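Local coordinates for polymeric immunoglobulin receptor (Mus musculus, PDB 4NOB), which probably binds polymeric immunoglobulins for transport across epithelia, the part here being its first, V-type immunoglobulin domain, at residues V14-I17 with E18-V22; I71-P74 with E75-T78; Q88-T91 with G92-C96. All coordinates share one frame; numbering follows the deposited sequence.

Interaction 1. Residues V14-I17 with E18-V22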
loop_
_atom_site.group_PDB
_atom_site.type_symbol
_atom_site.label_atom_id
_atom_site.label_comp_id
_atom_site.label_asym_id
_atom_site.label_seq_id
_atom_site.Cartn_x
_atom_site.Cartn_y
_atom_site.Cartn_z
ATOM N N VAL A 14 -10.386 -0.593 -1.652
ATOM C CA VAL A 14 -9.981 -1.284 -2.856
ATOM C C VAL A 14 -10.609 -2.668 -2.847
ATOM O O VAL A 14 -10.481 -3.364 -1.868
ATOM C CB VAL A 14 -8.441 -1.444 -2.935
ATOM C CG1 VAL A 14 -8.063 -2.256 -4.156
ATOM C CG2 VAL A 14 -7.774 -0.048 -2.955
ATOM N N SER A 15 -11.431 -2.969 -3.863
ATOM C CA SER A 15 -12.124 -4.275 -3.937
ATOM C C SER A 15 -11.503 -5.062 -5.081
ATOM O O SER A 15 -11.304 -4.518 -6.172
ATOM C CB SER A 15 -13.554 -4.068 -4.263
ATOM O OG SER A 15 -14.167 -3.357 -3.213
ATOM N N SER A 16 -11.187 -6.329 -4.855
ATOM C CA SER A 16 -10.628 -7.215 -5.852
ATOM C C SER A 16 -11.176 -8.600 -5.639
ATOM O O SER A 16 -11.977 -8.868 -4.709
ATOM C CB SER A 16 -9.126 -7.222 -5.698
ATOM O OG SER A 16 -8.548 -7.731 -6.917
ATOM N N ILE A 17 -10.793 -9.501 -6.549
ATOM C CA ILE A 17 -11.099 -10.914 -6.491
ATOM C C ILE A 17 -9.820 -11.704 -6.431
ATOM O O ILE A 17 -8.759 -11.317 -6.983
ATOM C CB ILE A 17 -11.887 -11.296 -7.755
ATOM C CG1 ILE A 17 -13.205 -10.480 -7.845
ATOM C CG2 ILE A 17 -12.195 -12.748 -7.787
ATOM C CD1 ILE A 17 -14.116 -10.729 -6.693
ATOM N N GLU A 18 -9.869 -12.869 -5.831
ATOM C CA GLU A 18 -8.710 -13.756 -5.766
ATOM C C GLU A 18 -8.114 -14.021 -7.122
ATOM O O GLU A 18 -8.839 -14.292 -8.087
ATOM C CB GLU A 18 -8.992 -15.138 -5.149
ATOM C CG GLU A 18 -9.429 -15.258 -3.726
ATOM C CD GLU A 18 -8.875 -16.544 -3.125
ATOM O OE1 GLU A 18 -9.062 -17.638 -3.768
ATOM O OE2 GLU A 18 -8.351 -16.513 -2.013
ATOM N N GLY A 19 -6.808 -13.828 -7.185
ATOM C CA GLY A 19 -6.048 -13.958 -8.448
ATOM C C GLY A 19 -5.692 -12.675 -9.117
ATOM O O GLY A 19 -4.764 -12.697 -9.970
ATOM N N ASP A 20 -6.416 -11.594 -8.817
ATOM C CA ASP A 20 -6.279 -10.304 -9.367
ATOM C C ASP A 20 -4.959 -9.686 -8.828
ATOM O O ASP A 20 -4.355 -10.113 -7.786
ATOM C CB ASP A 20 -7.390 -9.354 -8.919
ATOM C CG ASP A 20 -8.713 -9.412 -9.665
ATOM O OD1 ASP A 20 -8.837 -10.141 -10.621
ATOM O OD2 ASP A 20 -9.619 -8.557 -9.197
ATOM N N SER A 21 -4.614 -8.563 -9.455
ATOM C CA SER A 21 -3.611 -7.607 -9.072
ATOM C C SER A 21 -4.283 -6.284 -8.819
ATOM O O SER A 21 -5.316 -5.922 -9.451
ATOM C CB SER A 21 -2.628 -7.421 -10.197
ATOM O OG SER A 21 -1.909 -8.577 -10.571
ATOM N N VAL A 22 -3.655 -5.502 -7.933
ATOM C CA VAL A 22 -4.055 -4.138 -7.725
ATOM C C VAL A 22 -2.870 -3.179 -7.807
ATOM O O VAL A 22 -1.720 -3.577 -7.675
ATOM C CB VAL A 22 -4.752 -3.870 -6.421
ATOM C CG1 VAL A 22 -6.104 -4.555 -6.371
ATOM C CG2 VAL A 22 -3.844 -4.243 -5.276
#
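D20 brackets I17: its backbone N donates to I17 O at 3.0 Å, and its carboxylate reaches back to the N-H of the same residue. Traced outward, the D20 side chain starts with CB close beside I17 O, 3.1 Å away. CG lies beside the backbone N of D20 (chi1 -83°), a rotation that swings the carboxylate back toward I17 N. There the two oxygens part. OD1 faces nothing nearer across the turn than I17 O, at 3.8 Å, whereas OD2 takes the I17 N-H at 3.0 Å along a nearly straight line (165°). That N-H arrives from above the carboxylate plane, 62° out of it. OD2 also accepts from S16 OG at 2.7 Å, but this hydroxyl sits too near a neighbouring atom in the model, and its place is less sure. The loop is the type II beta turn I17-D20, by which the edge strand 13-17 of the immunoglobulin V-set sandwich, parallel to strand 105-114, leaves for strand 22-27 of the other sheet. G19 fills the third position with a positive phi, where any side chain would collide with the carbonyl oxygen of E18. With an alanine here instead of D20, the I17 N-H would probably be left without its carboxylate partner. E18 leaves the turn, and its OE2 accepts the backbone N of Q88. Farther along, V14 and V22 meet obliquely through their CG1 methyls at 3.7 Å. V14 CG1 stands anti to the backbone N, which turns this branch toward V22. L86 packs against both S16 and V22.

Interaction 2. Residues I71-P74 with E75-T78. With NAG (2-acetamido-2-deoxy-beta-D-glucopyranose), chain B; EDO (1,2-ethanediol), chain D.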
loop_
_atom_site.group_PDB
_atom_site.type_symbol
_atom_site.label_atom_id
_atom_site.label_comp_id
_atom_site.label_asym_id
_atom_site.label_seq_id
_atom_site.Cartn_x
_atom_site.Cartn_y
_atom_site.Cartn_z
ATOM N N ILE A 71 6.747 1.819 -6.196
ATOM C CA ILE A 71 7.471 2.685 -7.095
ATOM C C ILE A 71 7.172 4.142 -6.749
ATOM O O ILE A 71 5.977 4.536 -6.745
ATOM C CB ILE A 71 7.038 2.506 -8.556
ATOM C CG1 ILE A 71 7.042 1.034 -8.975
ATOM C CG2 ILE A 71 7.936 3.345 -9.463
ATOM C CD1 ILE A 71 6.421 0.712 -10.333
ATOM N N ASN A 72 8.185 4.882 -6.409
ATOM C CA ASN A 72 8.090 6.306 -6.179
ATOM C C ASN A 72 8.131 7.010 -7.486
ATOM O O ASN A 72 8.996 6.791 -8.320
ATOM C CB ASN A 72 9.117 6.856 -5.207
ATOM C CG ASN A 72 8.866 8.327 -4.820
ATOM O OD1 ASN A 72 7.746 8.709 -4.607
ATOM N ND2 ASN A 72 9.943 9.102 -4.730
ATOM N N PHE A 73 7.223 7.982 -7.663
ATOM C CA PHE A 73 7.174 8.862 -8.832
ATOM C C PHE A 73 7.323 10.321 -8.372
ATOM O O PHE A 73 6.301 11.051 -8.283
ATOM C CB PHE A 73 5.880 8.649 -9.633
ATOM C CG PHE A 73 5.757 7.339 -10.308
ATOM C CD1 PHE A 73 6.569 7.040 -11.385
ATOM C CD2 PHE A 73 4.773 6.442 -9.913
ATOM C CE1 PHE A 73 6.457 5.843 -12.056
ATOM C CE2 PHE A 73 4.685 5.244 -10.616
ATOM C CZ PHE A 73 5.557 4.952 -11.643
ATOM N N PRO A 74 8.518 10.774 -8.058
ATOM C CA PRO A 74 8.681 12.136 -7.616
ATOM C C PRO A 74 8.212 13.134 -8.639
ATOM O O PRO A 74 7.756 14.229 -8.241
ATOM C CB PRO A 74 10.141 12.238 -7.301
ATOM C CG PRO A 74 10.735 11.099 -8.020
ATOM C CD PRO A 74 9.788 10.034 -8.111
ATOM N N GLU A 75 8.207 12.764 -9.900
ATOM C CA GLU A 75 7.822 13.671 -11.000
ATOM C C GLU A 75 6.378 14.091 -10.924
ATOM O O GLU A 75 6.031 15.124 -11.461
ATOM C CB GLU A 75 8.105 13.045 -12.335
ATOM C CG GLU A 75 7.429 11.742 -12.592
ATOM C CD GLU A 75 8.342 10.537 -12.363
ATOM O OE1 GLU A 75 8.964 10.382 -11.273
ATOM O OE2 GLU A 75 8.432 9.732 -13.349
ATOM N N ASN A 76 5.515 13.379 -10.174
ATOM C CA ASN A 76 4.166 13.814 -9.956
ATOM C C ASN A 76 3.690 13.705 -8.516
ATOM O O ASN A 76 2.508 13.747 -8.228
ATOM C CB ASN A 76 3.166 13.186 -10.909
ATOM C CG ASN A 76 3.203 11.693 -10.870
ATOM O OD1 ASN A 76 3.526 11.096 -9.891
ATOM N ND2 ASN A 76 2.752 11.076 -11.986
ATOM N N ASN A 77 4.670 13.579 -7.612
ATOM C CA ASN A 77 4.391 13.547 -6.180
ATOM C C ASN A 77 3.449 12.410 -5.772
ATOM O O ASN A 77 2.515 12.606 -4.986
ATOM C CB ASN A 77 3.914 14.908 -5.673
ATOM C CG ASN A 77 4.886 15.971 -6.033
ATOM O OD1 ASN A 77 6.078 15.841 -5.709
ATOM N ND2 ASN A 77 4.422 17.059 -6.599
ATOM N N THR A 78 3.666 11.226 -6.326
ATOM C CA THR A 78 2.940 10.054 -5.954
ATOM C C THR A 78 3.876 8.876 -5.762
ATOM O O THR A 78 5.012 8.903 -6.205
ATOM C CB THR A 78 1.906 9.610 -7.030
ATOM O OG1 THR A 78 2.531 9.147 -8.227
ATOM C CG2 THR A 78 0.976 10.761 -7.351
HETATM C C1 NAG B . 2.754 9.665 -12.222
HETATM C C2 NAG B . 1.442 9.187 -12.823
HETATM C C3 NAG B . 1.559 7.758 -13.368
HETATM C C4 NAG B . 2.724 7.696 -14.315
HETATM C C5 NAG B . 3.941 8.174 -13.531
HETATM C C6 NAG B . 5.213 8.133 -14.417
HETATM C C7 NAG B . -0.640 10.028 -11.788
HETATM C C8 NAG B . -1.621 9.929 -10.621
HETATM N N2 NAG B . 0.447 9.240 -11.745
HETATM O O3 NAG B . 0.355 7.469 -14.111
HETATM O O4 NAG B . 2.980 6.338 -14.798
HETATM O O5 NAG B . 3.767 9.536 -13.194
HETATM O O6 NAG B . 4.984 8.911 -15.623
HETATM O O7 NAG B . -0.809 10.882 -12.676
HETATM C C1 EDO D . -0.706 13.357 -10.361
HETATM O O1 EDO D . -0.348 13.968 -11.615
HETATM C C2 EDO D . -0.852 14.360 -9.214
HETATM O O2 EDO D . 0.315 15.116 -9.076
#
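A beta hairpin with a G1 bulge joins strand 68-73 to strand 78-83 of the V-set domain and carries a glycan at its turn: F73 pairs with T78 in an antiparallel hydrogen-bonded pair, and N77 and T78 together oppose the single residue F73. N77 takes the positive phi of the bulge, 59°. F73 N donates to T78 O at 2.8 Å, and T78 N returns a longer bond to F73 O, 3.3 Å. The same oxygen accepts N76 N, the two donors coming from opposite faces of the carbonyl plane. A weak bond from N77 N to P74 O adds to the turn, and N77 OD1 is held by R35. N76, N77 and T78 form the N-glycosylation sequon, and N76 ND2 is covalently joined to NAG C1. T78 OG1 donates to N76 OD1 at 2.7 Å, limiting rotation of the glycosylated amide. N76 CG lies between its backbone N and carbonyl carbon (chi1 56°), which brings the amide up beside F73 CB. The sugar then lies over one face of the F73 ring, with NAG C5 3.6 Å above its plane, offset toward the rim. On the opposite face sits I71 CG2, again offset, so the phenyl is sandwiched between methyl and sugar. E75 OE2 approaches the rim of the ring roughly in its plane, 3.8 Å from F73 CD1.

Interaction 3. Residues Q88-T91 with G92-C96. With EDO (1,2-ethanediol), chain E.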
loop_
_atom_site.group_PDB
_atom_site.type_symbol
_atom_site.label_atom_id
_atom_site.label_comp_id
_atom_site.label_asym_id
_atom_site.label_seq_id
_atom_site.Cartn_x
_atom_site.Cartn_y
_atom_site.Cartn_z
ATOM N N GLN A 88 -7.938 -14.117 -0.617
ATOM C CA GLN A 88 -8.729 -13.645 0.467
ATOM C C GLN A 88 -7.932 -13.278 1.708
ATOM O O GLN A 88 -8.324 -12.399 2.469
ATOM C CB GLN A 88 -9.853 -14.589 0.817
ATOM C CG GLN A 88 -10.845 -14.890 -0.256
ATOM C CD GLN A 88 -11.810 -15.915 0.219
ATOM O OE1 GLN A 88 -11.458 -17.174 0.126
ATOM N NE2 GLN A 88 -12.931 -15.526 0.587
ATOM N N ASP A 89 -6.797 -13.928 1.917
ATOM C CA ASP A 89 -5.943 -13.654 3.077
ATOM C C ASP A 89 -5.275 -12.239 3.031
ATOM O O ASP A 89 -4.829 -11.727 4.055
ATOM C CB ASP A 89 -4.909 -14.767 3.286
ATOM C CG ASP A 89 -5.542 -16.091 3.612
ATOM O OD1 ASP A 89 -6.691 -16.136 4.019
ATOM O OD2 ASP A 89 -4.796 -17.072 3.448
ATOM N N ASP A 90 -5.291 -11.613 1.886
ATOM C CA ASP A 90 -4.844 -10.192 1.719
ATOM C C ASP A 90 -5.889 -9.187 2.203
ATOM O O ASP A 90 -5.557 -8.011 2.411
ATOM C CB ASP A 90 -4.475 -9.905 0.314
ATOM C CG ASP A 90 -3.210 -10.631 -0.125
ATOM O OD1 ASP A 90 -2.143 -10.384 0.548
ATOM O OD2 ASP A 90 -3.229 -11.454 -1.065
ATOM N N THR A 91 -7.125 -9.595 2.441
ATOM C CA THR A 91 -8.152 -8.682 3.000
ATOM C C THR A 91 -7.630 -8.118 4.289
ATOM O O THR A 91 -7.162 -8.861 5.107
ATOM C CB THR A 91 -9.476 -9.453 3.215
ATOM O OG1 THR A 91 -9.946 -9.920 1.923
ATOM C CG2 THR A 91 -10.467 -8.641 3.883
ATOM N N GLY A 92 -7.791 -6.841 4.448
ATOM C CA GLY A 92 -7.339 -6.228 5.706
ATOM C C GLY A 92 -7.387 -4.711 5.585
ATOM O O GLY A 92 -7.827 -4.100 4.622
ATOM N N SER A 93 -6.861 -4.138 6.652
ATOM C CA SER A 93 -6.745 -2.672 6.882
ATOM C C SER A 93 -5.261 -2.335 6.791
ATOM O O SER A 93 -4.443 -2.935 7.458
ATOM C CB SER A 93 -7.258 -2.297 8.272
ATOM O OG SER A 93 -8.643 -2.580 8.353
ATOM N N TYR A 94 -4.957 -1.434 5.868
ATOM C CA TYR A 94 -3.587 -1.025 5.516
ATOM C C TYR A 94 -3.404 0.469 5.600
ATOM O O TYR A 94 -4.364 1.248 5.641
ATOM C CB TYR A 94 -3.266 -1.528 4.086
ATOM C CG TYR A 94 -3.300 -3.019 3.920
ATOM C CD1 TYR A 94 -4.479 -3.684 3.699
ATOM C CD2 TYR A 94 -2.148 -3.743 3.935
ATOM C CE1 TYR A 94 -4.507 -5.080 3.576
ATOM C CE2 TYR A 94 -2.152 -5.133 3.749
ATOM C CZ TYR A 94 -3.336 -5.791 3.549
ATOM O OH TYR A 94 -3.321 -7.163 3.322
ATOM N N LYS A 95 -2.123 0.881 5.526
ATOM C CA LYS A 95 -1.796 2.280 5.351
ATOM C C LYS A 95 -0.716 2.456 4.275
ATOM O O LYS A 95 0.177 1.610 4.219
ATOM C CB LYS A 95 -1.316 2.950 6.665
ATOM C CG LYS A 95 -2.307 2.968 7.774
ATOM C CD LYS A 95 -1.676 3.638 8.977
ATOM C CE LYS A 95 -2.517 3.423 10.215
ATOM N NZ LYS A 95 -3.843 4.101 10.162
ATOM N N CYS A 96 -0.858 3.473 3.469
ATOM C CA CYS A 96 0.295 3.959 2.704
ATOM C C CYS A 96 0.798 5.212 3.397
ATOM O O CYS A 96 -0.022 5.986 3.908
ATOM C CB CYS A 96 -0.035 4.208 1.251
ATOM S SG CYS A 96 -1.256 5.519 1.022
HETATM C C1 EDO E . -0.153 -10.620 3.399
HETATM O O1 EDO E . -1.546 -10.957 3.573
HETATM C C2 EDO E . 0.052 -9.291 3.994
HETATM O O2 EDO E . -0.188 -9.325 5.406
HETATM O O HOH W 1 -1.873 -7.732 1.069
#
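D90 and Y94 form the tyrosine corner of the immunoglobulin fold, in which a tyrosine near the start of strand 92-98 bonds back to the chain four residues earlier. Among direct hydrogen bonds, Y94 OH donates to D90 O at 2.6 Å. The acceptor lies at the ring edge, in the plane of the phenol, while the donor is tilted 27° from the D90 carbonyl plane. Y94 CG lies anti to the carbonyl carbon (chi1 -62°), sending the ring back along the chain, its edge toward D90 and T91. Just after the 3-10 segment 88-90, T91 grips Q88 O twice, through its backbone N and through OG1 at 3.0 Å, both on the same face of the carbonyl; T91 OG1 in turn accepts V113 N of strand 105-114. D90 OD2 accepts the backbone N of T87, and an ethanediol, probably from the crystallisation liquor, donates from O1 to D90 OD1. A water bridges the phenol to the acid, donating to Y94 OH and to D90 OD1, 2.7 Å each. By charge, D90 OD1 pairs with R67 NH2, so this buried carboxylate is held at both oxygens. By packing, the ring of Y94 meets W41 with planes nearly parallel, and Y64 and L53 also touch it. G92, where the strand begins, is fully extended, phi 170°; a CB there would clash with T91 O. Covalently, farther along the strand, C96 SG is joined across the sandwich to C26 SG of strand 22-27.

From the N terminus, interaction 1 comes first, closing the turn that takes the chain from strand 13-17 in one sheet to strand 22-27 in the other. Interaction 2 follows at the hairpin between strands 68-73 and 78-83 of the three-stranded sheet. Interaction 3 comes last, where the chain leaves that sheet and enters strand 92-98. The three are in series; none nests in or crosses another. Interactions 1 and 3 still touch, through E18 OE2 and Q88 N (2.8 Å), and so tie two crossings between the sheets at one end of the sandwich. Interaction 2 lies apart, its centre about 23 Å from each of the other two centres.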